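PDB 4IV6: acyl-CoA dehydrogenase FadE3 from Mycobacterium smegmatis, which is a tetrameric flavoprotein of the acyl-CoA dehydrogenase family that binds dihydroflavine-adenine dinucleotide. Local coordinates for residues S133-Q136 with A137-T140; N374-A377 with K378-V381. All blocks are in the same frame, centred on the assembly; numbering follows the deposited sequence.

Contact 1. Residues S133-Q136 with A137-T140; sequences SDLQ and AMRT. With FDA (dihydroflavine-adenine dinucleotide), chain D.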
ATOM      1  N   SER B 133       1.536   0.186 -26.627  1.00 14.96           N
ATOM      2  CA  SER B 133       2.869   0.347 -26.035  1.00 15.42           C
ATOM      3  C   SER B 133       3.975   0.085 -27.042  1.00 15.85           C
ATOM      4  O   SER B 133       4.927   0.857 -27.130  1.00 16.35           O
ATOM      5  CB  SER B 133       3.065  -0.586 -24.820  1.00 15.97           C
ATOM      6  OG  SER B 133       2.026  -0.429 -23.870  1.00 15.32           O
ATOM      7  N   ASP B 134       3.885  -1.050 -27.745  1.00 15.71           N
ATOM      8  CA  ASP B 134       4.866  -1.459 -28.726  1.00 16.10           C
ATOM      9  C   ASP B 134       4.564  -0.807 -30.051  1.00 15.70           C
ATOM     10  O   ASP B 134       4.085  -1.454 -31.001  1.00 15.74           O
ATOM     11  CB  ASP B 134       4.829  -2.988 -28.876  1.00 16.42           C
ATOM     12  CG  ASP B 134       5.957  -3.521 -29.711  1.00 17.31           C
ATOM     13  OD1 ASP B 134       6.764  -2.704 -30.222  1.00 17.92           O
ATOM     14  OD2 ASP B 134       6.022  -4.773 -29.868  1.00 17.15           O
ATOM     15  N   LEU B 135       4.829   0.482 -30.126  1.00 15.96           N
ATOM     16  CA  LEU B 135       4.514   1.248 -31.332  1.00 16.20           C
ATOM     17  C   LEU B 135       5.418   0.907 -32.525  1.00 16.70           C
ATOM     18  O   LEU B 135       5.007   1.070 -33.696  1.00 16.00           O
ATOM     19  CB  LEU B 135       4.568   2.729 -31.020  1.00 16.28           C
ATOM     20  CG  LEU B 135       3.412   3.230 -30.148  1.00 16.24           C
ATOM     21  CD1 LEU B 135       3.673   4.691 -29.836  1.00 17.35           C
ATOM     22  CD2 LEU B 135       2.025   3.046 -30.787  1.00 16.07           C
ATOM     23  N   GLN B 136       6.630   0.421 -32.245  1.00 17.19           N
ATOM     24  CA  GLN B 136       7.534   0.004 -33.319  1.00 18.68           C
ATOM     25  C   GLN B 136       6.926  -1.117 -34.144  1.00 18.40           C
ATOM     26  O   GLN B 136       7.250  -1.266 -35.316  1.00 18.52           O
ATOM     27  CB  GLN B 136       8.896  -0.469 -32.756  1.00 21.07           C
ATOM     28  CG  GLN B 136       9.902  -0.862 -33.826  1.00 23.42           C
ATOM     29  CD  GLN B 136      10.183   0.307 -34.764  1.00 25.24           C
ATOM     30  OE1 GLN B 136      10.648   1.350 -34.312  1.00 28.02           O
ATOM     31  NE2 GLN B 136       9.860   0.164 -36.056  1.00 25.99           N
ATOM     32  N   ALA B 137       6.041  -1.904 -33.531  1.00 17.60           N
ATOM     33  CA  ALA B 137       5.387  -3.000 -34.226  1.00 17.61           C
ATOM     34  C   ALA B 137       4.155  -2.567 -35.021  1.00 16.81           C
ATOM     35  O   ALA B 137       3.474  -3.421 -35.574  1.00 16.54           O
ATOM     36  CB  ALA B 137       4.999  -4.088 -33.246  1.00 17.43           C
ATOM     37  N   MET B 138       3.871  -1.264 -35.100  1.00 16.64           N
ATOM     38  CA  MET B 138       2.662  -0.785 -35.749  1.00 16.15           C
ATOM     39  C   MET B 138       2.601  -1.234 -37.214  1.00 16.72           C
ATOM     40  O   MET B 138       3.634  -1.427 -37.869  1.00 17.24           O
ATOM     41  CB  MET B 138       2.545   0.730 -35.667  1.00 16.63           C
ATOM     42  CG  MET B 138       3.594   1.525 -36.472  1.00 17.60           C
ATOM     43  SD  MET B 138       3.266   3.308 -36.475  1.00 18.58           S
ATOM     44  CE  MET B 138       3.535   3.716 -34.764  1.00 18.51           C
ATOM     45  N   ARG B 139       1.386  -1.390 -37.703  1.00 16.56           N
ATOM     46  CA  ARG B 139       1.141  -1.916 -39.045  1.00 17.39           C
ATOM     47  C   ARG B 139       0.721  -0.810 -40.021  1.00 16.26           C
ATOM     48  O   ARG B 139       0.765  -1.005 -41.245  1.00 15.67           O
ATOM     49  CB  ARG B 139       0.094  -3.024 -38.945  1.00 19.42           C
ATOM     50  CG  ARG B 139       0.581  -4.217 -38.114  1.00 22.53           C
ATOM     51  CD  ARG B 139      -0.519  -5.247 -37.940  1.00 26.22           C
ATOM     52  NE  ARG B 139      -0.982  -5.756 -39.232  1.00 31.87           N
ATOM     53  CZ  ARG B 139      -2.005  -6.596 -39.406  1.00 37.63           C
ATOM     54  NH1 ARG B 139      -2.709  -7.057 -38.362  1.00 38.82           N
ATOM     55  NH2 ARG B 139      -2.313  -6.992 -40.642  1.00 40.25           N
ATOM     56  N   THR B 140       0.357   0.365 -39.508  1.00 14.68           N
ATOM     57  CA  THR B 140      -0.066   1.433 -40.396  1.00 14.29           C
ATOM     58  C   THR B 140       1.132   1.963 -41.166  1.00 14.76           C
ATOM     59  O   THR B 140       2.134   2.412 -40.583  1.00 14.38           O
ATOM     60  CB  THR B 140      -0.807   2.549 -39.652  1.00 13.94           C
ATOM     61  OG1 THR B 140      -1.946   2.019 -38.916  1.00 13.75           O
ATOM     62  CG2 THR B 140      -1.293   3.591 -40.630  1.00 14.02           C
TER
HETATM   63  PA  FDA D 401      -0.604  -3.128 -24.138  1.00 14.23           P
HETATM   64  O1A FDA D 401       0.593  -2.421 -24.722  1.00 15.33           O
HETATM   65  O2A FDA D 401      -1.237  -4.283 -24.864  1.00 14.80           O
HETATM   66  O5B FDA D 401      -0.219  -3.587 -22.653  1.00 14.37           O
HETATM   67  C5B FDA D 401      -1.048  -4.470 -21.861  1.00 13.47           C
HETATM   68  C4B FDA D 401      -0.421  -4.622 -20.464  1.00 13.23           C
HETATM   69  O4B FDA D 401       0.955  -5.042 -20.551  1.00 12.66           O
HETATM   70  C3B FDA D 401      -0.378  -3.312 -19.708  1.00 12.76           C
HETATM   71  O3B FDA D 401      -0.425  -3.584 -18.291  1.00 12.39           O
HETATM   72  C2B FDA D 401       0.964  -2.750 -20.124  1.00 12.90           C
HETATM   73  O2B FDA D 401       1.507  -1.785 -19.227  1.00 12.76           O
HETATM   74  C1B FDA D 401       1.802  -4.005 -20.080  1.00 12.61           C
HETATM   75  N9A FDA D 401       3.037  -3.925 -20.907  1.00 13.42           N
HETATM   76  C8A FDA D 401       3.081  -3.926 -22.258  1.00 12.79           C
HETATM   77  N7A FDA D 401       4.359  -3.890 -22.683  1.00 13.20           N
HETATM   78  C5A FDA D 401       5.139  -3.854 -21.576  1.00 13.13           C
HETATM   79  C6A FDA D 401       6.565  -3.800 -21.295  1.00 13.43           C
HETATM   80  N6A FDA D 401       7.431  -3.774 -22.310  1.00 14.22           N
HETATM   81  N1A FDA D 401       7.004  -3.769 -20.017  1.00 13.64           N
HETATM   82  C2A FDA D 401       6.135  -3.827 -18.995  1.00 13.53           C
HETATM   83  N3A FDA D 401       4.795  -3.872 -19.170  1.00 12.71           N
HETATM   84  C4A FDA D 401       4.267  -3.905 -20.410  1.00 12.82           C
HETATM   85  N1  FDA D 401      -4.192   6.329 -27.990  1.00 15.09           N
HETATM   86  C2  FDA D 401      -3.994   7.221 -28.957  1.00 14.85           C
HETATM   87  O2  FDA D 401      -3.095   7.013 -29.794  1.00 14.29           O
HETATM   88  N3  FDA D 401      -4.735   8.339 -29.060  1.00 15.31           N
HETATM   89  C4  FDA D 401      -5.732   8.652 -28.233  1.00 15.19           C
HETATM   90  O4  FDA D 401      -6.414   9.700 -28.394  1.00 14.92           O
HETATM   91  C4X FDA D 401      -5.997   7.727 -27.113  1.00 14.68           C
HETATM   92  N5  FDA D 401      -6.994   7.912 -26.223  1.00 14.90           N
HETATM   93  C5X FDA D 401      -7.459   6.855 -25.510  1.00 13.83           C
HETATM   94  C6  FDA D 401      -8.722   6.881 -24.908  1.00 13.99           C
HETATM   95  C7  FDA D 401      -9.188   5.812 -24.143  1.00 14.41           C
HETATM   96  C7M FDA D 401     -10.565   5.841 -23.531  1.00 14.88           C
HETATM   97  C8  FDA D 401      -8.365   4.684 -23.950  1.00 14.87           C
HETATM   98  C8M FDA D 401      -8.775   3.480 -23.134  1.00 15.57           C
HETATM   99  C9  FDA D 401      -7.118   4.655 -24.553  1.00 14.53           C
HETATM  100  C9A FDA D 401      -6.660   5.719 -25.347  1.00 14.02           C
HETATM  101  N10 FDA D 401      -5.398   5.630 -25.972  1.00 14.95           N
HETATM  102  C10 FDA D 401      -5.166   6.504 -27.057  1.00 14.81           C
HETATM  103  C1' FDA D 401      -4.797   4.295 -26.070  1.00 15.16           C
HETATM  104  C2' FDA D 401      -3.813   4.158 -24.929  1.00 17.03           C
HETATM  105  O2' FDA D 401      -2.701   5.037 -25.097  1.00 16.09           O
HETATM  106  C3' FDA D 401      -3.359   2.699 -24.860  1.00 18.50           C
HETATM  107  O3' FDA D 401      -4.413   1.943 -24.272  1.00 21.52           O
HETATM  108  C4' FDA D 401      -2.102   2.498 -24.048  1.00 19.76           C
HETATM  109  O4' FDA D 401      -1.018   2.868 -24.917  1.00 21.66           O
HETATM  110  C5' FDA D 401      -1.899   1.023 -23.656  1.00 19.48           C
HETATM  111  O5' FDA D 401      -2.031   0.231 -24.815  1.00 18.68           O
HETATM  112  P   FDA D 401      -2.600  -1.246 -24.865  1.00 18.24           P
HETATM  113  O1P FDA D 401      -2.305  -1.679 -26.287  1.00 17.93           O
HETATM  114  O2P FDA D 401      -4.010  -1.251 -24.383  1.00 21.26           O
HETATM  115  O3P FDA D 401      -1.683  -2.003 -23.775  1.00 16.43           O
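L135 and M138 close a tight turn in the loop that joins strands 122-125 and 141-145 of the middle domain, in a chain built on the acyl-CoA dehydrogenase fold. Two successive i to i+3 bonds wind the backbone. A137 N reaches D134 O at 3.2 Å, and M138 N reaches L135 O at 3.0 Å. Just before them, D134 is the centre of an inverse gamma turn, closed by a weak bond from L135 N to S133 O.

The close-packed side belongs to M138. With chi1 at 67° its CG sits over the backbone, flanked by N and C, and the chain bends at chi3, bringing the terminal methyl back over the turn, with CE 3.2 Å from L135 O and 4.0 Å from L135 CB. A long, flexible thioether suits this buried position, because it can curl round its own turn while also packing against M170 of strand 166-172. L135, apolar, packs on F235 of helix 234-270.

On the exposed side stands A137, whose methyl lies against D134, CB being 3.6 Å from both OD2 and the backbone O. That carboxylate oxygen, OD2, accepts a hydrogen bond from F274 N of the second subunit, so the acid serves the subunit interface. The Q136 and M138 carbonyls both receive K172 NZ, and its ammonium group thus ties down the far end of the turn.

At the other end of the segment S133 contributes to the grip on the cofactor. Its small hydroxyl can come close to a phosphate: OG donates to O1A of dihydroflavine-adenine dinucleotide at 2.6 Å, while S133 N adds a weaker bond to the same oxygen.

Contact 2. Residues N374-A377 with K378-V381; sequences NVIA and KQLV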
ATOM      1  N   ASN B 374       9.023   2.267 -16.587  1.00 14.14           N
ATOM      2  CA  ASN B 374      10.191   1.865 -17.394  1.00 14.50           C
ATOM      3  C   ASN B 374      10.936   3.088 -17.907  1.00 14.35           C
ATOM      4  O   ASN B 374      12.169   3.129 -17.910  1.00 14.23           O
ATOM      5  CB  ASN B 374       9.810   1.021 -18.632  1.00 15.10           C
ATOM      6  CG  ASN B 374       9.292  -0.363 -18.292  1.00 15.75           C
ATOM      7  OD1 ASN B 374       9.517  -0.933 -17.183  1.00 15.48           O
ATOM      8  ND2 ASN B 374       8.596  -0.938 -19.267  1.00 16.07           N
ATOM      9  N   VAL B 375      10.177   4.072 -18.375  1.00 14.27           N
ATOM     10  CA  VAL B 375      10.757   5.263 -18.997  1.00 14.61           C
ATOM     11  C   VAL B 375      11.488   6.068 -17.930  1.00 14.07           C
ATOM     12  O   VAL B 375      12.606   6.526 -18.138  1.00 13.88           O
ATOM     13  CB  VAL B 375       9.654   6.115 -19.666  1.00 15.23           C
ATOM     14  CG1 VAL B 375      10.142   7.527 -19.978  1.00 15.84           C
ATOM     15  CG2 VAL B 375       9.167   5.463 -20.962  1.00 15.86           C
ATOM     16  N   ILE B 376      10.862   6.180 -16.762  1.00 13.61           N
ATOM     17  CA  ILE B 376      11.431   6.914 -15.628  1.00 13.37           C
ATOM     18  C   ILE B 376      12.723   6.260 -15.119  1.00 13.66           C
ATOM     19  O   ILE B 376      13.711   6.966 -14.847  1.00 13.87           O
ATOM     20  CB  ILE B 376      10.382   7.074 -14.507  1.00 12.92           C
ATOM     21  CG1 ILE B 376       9.303   8.099 -14.938  1.00 12.66           C
ATOM     22  CG2 ILE B 376      11.013   7.558 -13.204  1.00 12.87           C
ATOM     23  CD1 ILE B 376       8.065   8.032 -14.107  1.00 12.37           C
ATOM     24  N   ALA B 377      12.754   4.921 -15.042  1.00 13.68           N
ATOM     25  CA  ALA B 377      13.975   4.235 -14.574  1.00 14.08           C
ATOM     26  C   ALA B 377      15.170   4.537 -15.482  1.00 14.34           C
ATOM     27  O   ALA B 377      16.260   4.826 -15.023  1.00 13.82           O
ATOM     28  CB  ALA B 377      13.752   2.735 -14.463  1.00 14.29           C
ATOM     29  N   LYS B 378      14.925   4.492 -16.782  1.00 15.16           N
ATOM     30  CA  LYS B 378      15.951   4.736 -17.770  1.00 16.50           C
ATOM     31  C   LYS B 378      16.432   6.191 -17.702  1.00 15.66           C
ATOM     32  O   LYS B 378      17.648   6.459 -17.781  1.00 15.45           O
ATOM     33  CB  LYS B 378      15.384   4.403 -19.153  1.00 18.48           C
ATOM     34  CG  LYS B 378      16.369   4.464 -20.291  1.00 22.28           C
ATOM     35  CD  LYS B 378      15.715   3.899 -21.557  1.00 25.07           C
ATOM     36  CE  LYS B 378      16.231   4.609 -22.803  1.00 28.33           C
ATOM     37  NZ  LYS B 378      17.614   4.180 -23.118  1.00 29.39           N
ATOM     38  N   GLN B 379      15.480   7.118 -17.529  1.00 15.07           N
ATOM     39  CA  GLN B 379      15.777   8.541 -17.378  1.00 14.94           C
ATOM     40  C   GLN B 379      16.572   8.809 -16.103  1.00 14.45           C
ATOM     41  O   GLN B 379      17.547   9.565 -16.113  1.00 14.11           O
ATOM     42  CB  GLN B 379      14.487   9.394 -17.408  1.00 15.22           C
ATOM     43  CG  GLN B 379      13.825   9.486 -18.789  1.00 15.80           C
ATOM     44  CD  GLN B 379      12.369   9.961 -18.726  1.00 16.08           C
ATOM     45  OE1 GLN B 379      11.679   9.786 -17.709  1.00 15.86           O
ATOM     46  NE2 GLN B 379      11.889  10.540 -19.825  1.00 16.26           N
ATOM     47  N   LEU B 380      16.192   8.174 -14.998  1.00 13.91           N
ATOM     48  CA  LEU B 380      16.955   8.335 -13.773  1.00 13.85           C
ATOM     49  C   LEU B 380      18.409   7.938 -13.946  1.00 14.34           C
ATOM     50  O   LEU B 380      19.300   8.618 -13.454  1.00 14.56           O
ATOM     51  CB  LEU B 380      16.346   7.540 -12.616  1.00 13.57           C
ATOM     52  CG  LEU B 380      15.092   8.156 -12.030  1.00 13.30           C
ATOM     53  CD1 LEU B 380      14.331   7.125 -11.236  1.00 13.20           C
ATOM     54  CD2 LEU B 380      15.422   9.374 -11.156  1.00 13.48           C
ATOM     55  N   VAL B 381      18.646   6.848 -14.661  1.00 14.84           N
ATOM     56  CA  VAL B 381      20.004   6.385 -14.932  1.00 15.51           C
ATOM     57  C   VAL B 381      20.760   7.338 -15.886  1.00 16.13           C
ATOM     58  O   VAL B 381      21.933   7.658 -15.656  1.00 16.15           O
ATOM     59  CB  VAL B 381      19.983   4.924 -15.430  1.00 15.41           C
ATOM     60  CG1 VAL B 381      21.330   4.526 -16.081  1.00 15.93           C
ATOM     61  CG2 VAL B 381      19.624   4.006 -14.263  1.00 15.33           C
TER
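V375 and Q379 run alongside each other in the same direction, on successive turns of the alpha-helix 369-383 in the C-terminal domain. The Q379 amide lies against the valine, its CD and NE2 each 3.5 Å from V375 CG1. That methyl is anti to the backbone N (chi1 164°), which turns it toward the glutamine. Q379 suits this partly exposed position because its methylenes can pack while its end stays polar; the side chain also touches M317 of helix 316-340.

A second such pair, I376 with L380, runs along the buried side, where I376 CG2 meets L380 CD1 at 3.9 Å. These branched side chains fill the space toward M321, L324 and M317 of helix 316-340, and toward A289 and L288 of the third subunit. A377 has only a methyl, which probably permits the close approach of G285 of that subunit. N374 directs its amide away from the next turn to touch dihydroflavine-adenine dinucleotide, whereas K378 carries its amine away from the helix.

Four i to i+4 bonds hold this spacing; the shortest runs from L380 N to I376 O, 2.8 Å.

In the fold
Contact 1 comes first along the chain, in a loop of the middle domain between strands 122-125 and 141-145; contact 2 follows far later, on helix 369-383 of the C-terminal domain. Their centres are about 21 Å apart, and their nearest atoms remain about 8 Å from each other, so the two do not touch. What they share is the dihydroflavine-adenine dinucleotide pocket, to which one supplies S133 and the other N374. Each also meets neighbouring subunits: contact 1 the second, contact 2 chiefly the third. The cofactor site is thus built from parts of two domains distant in sequence, in a region where the tetramer is also assembled.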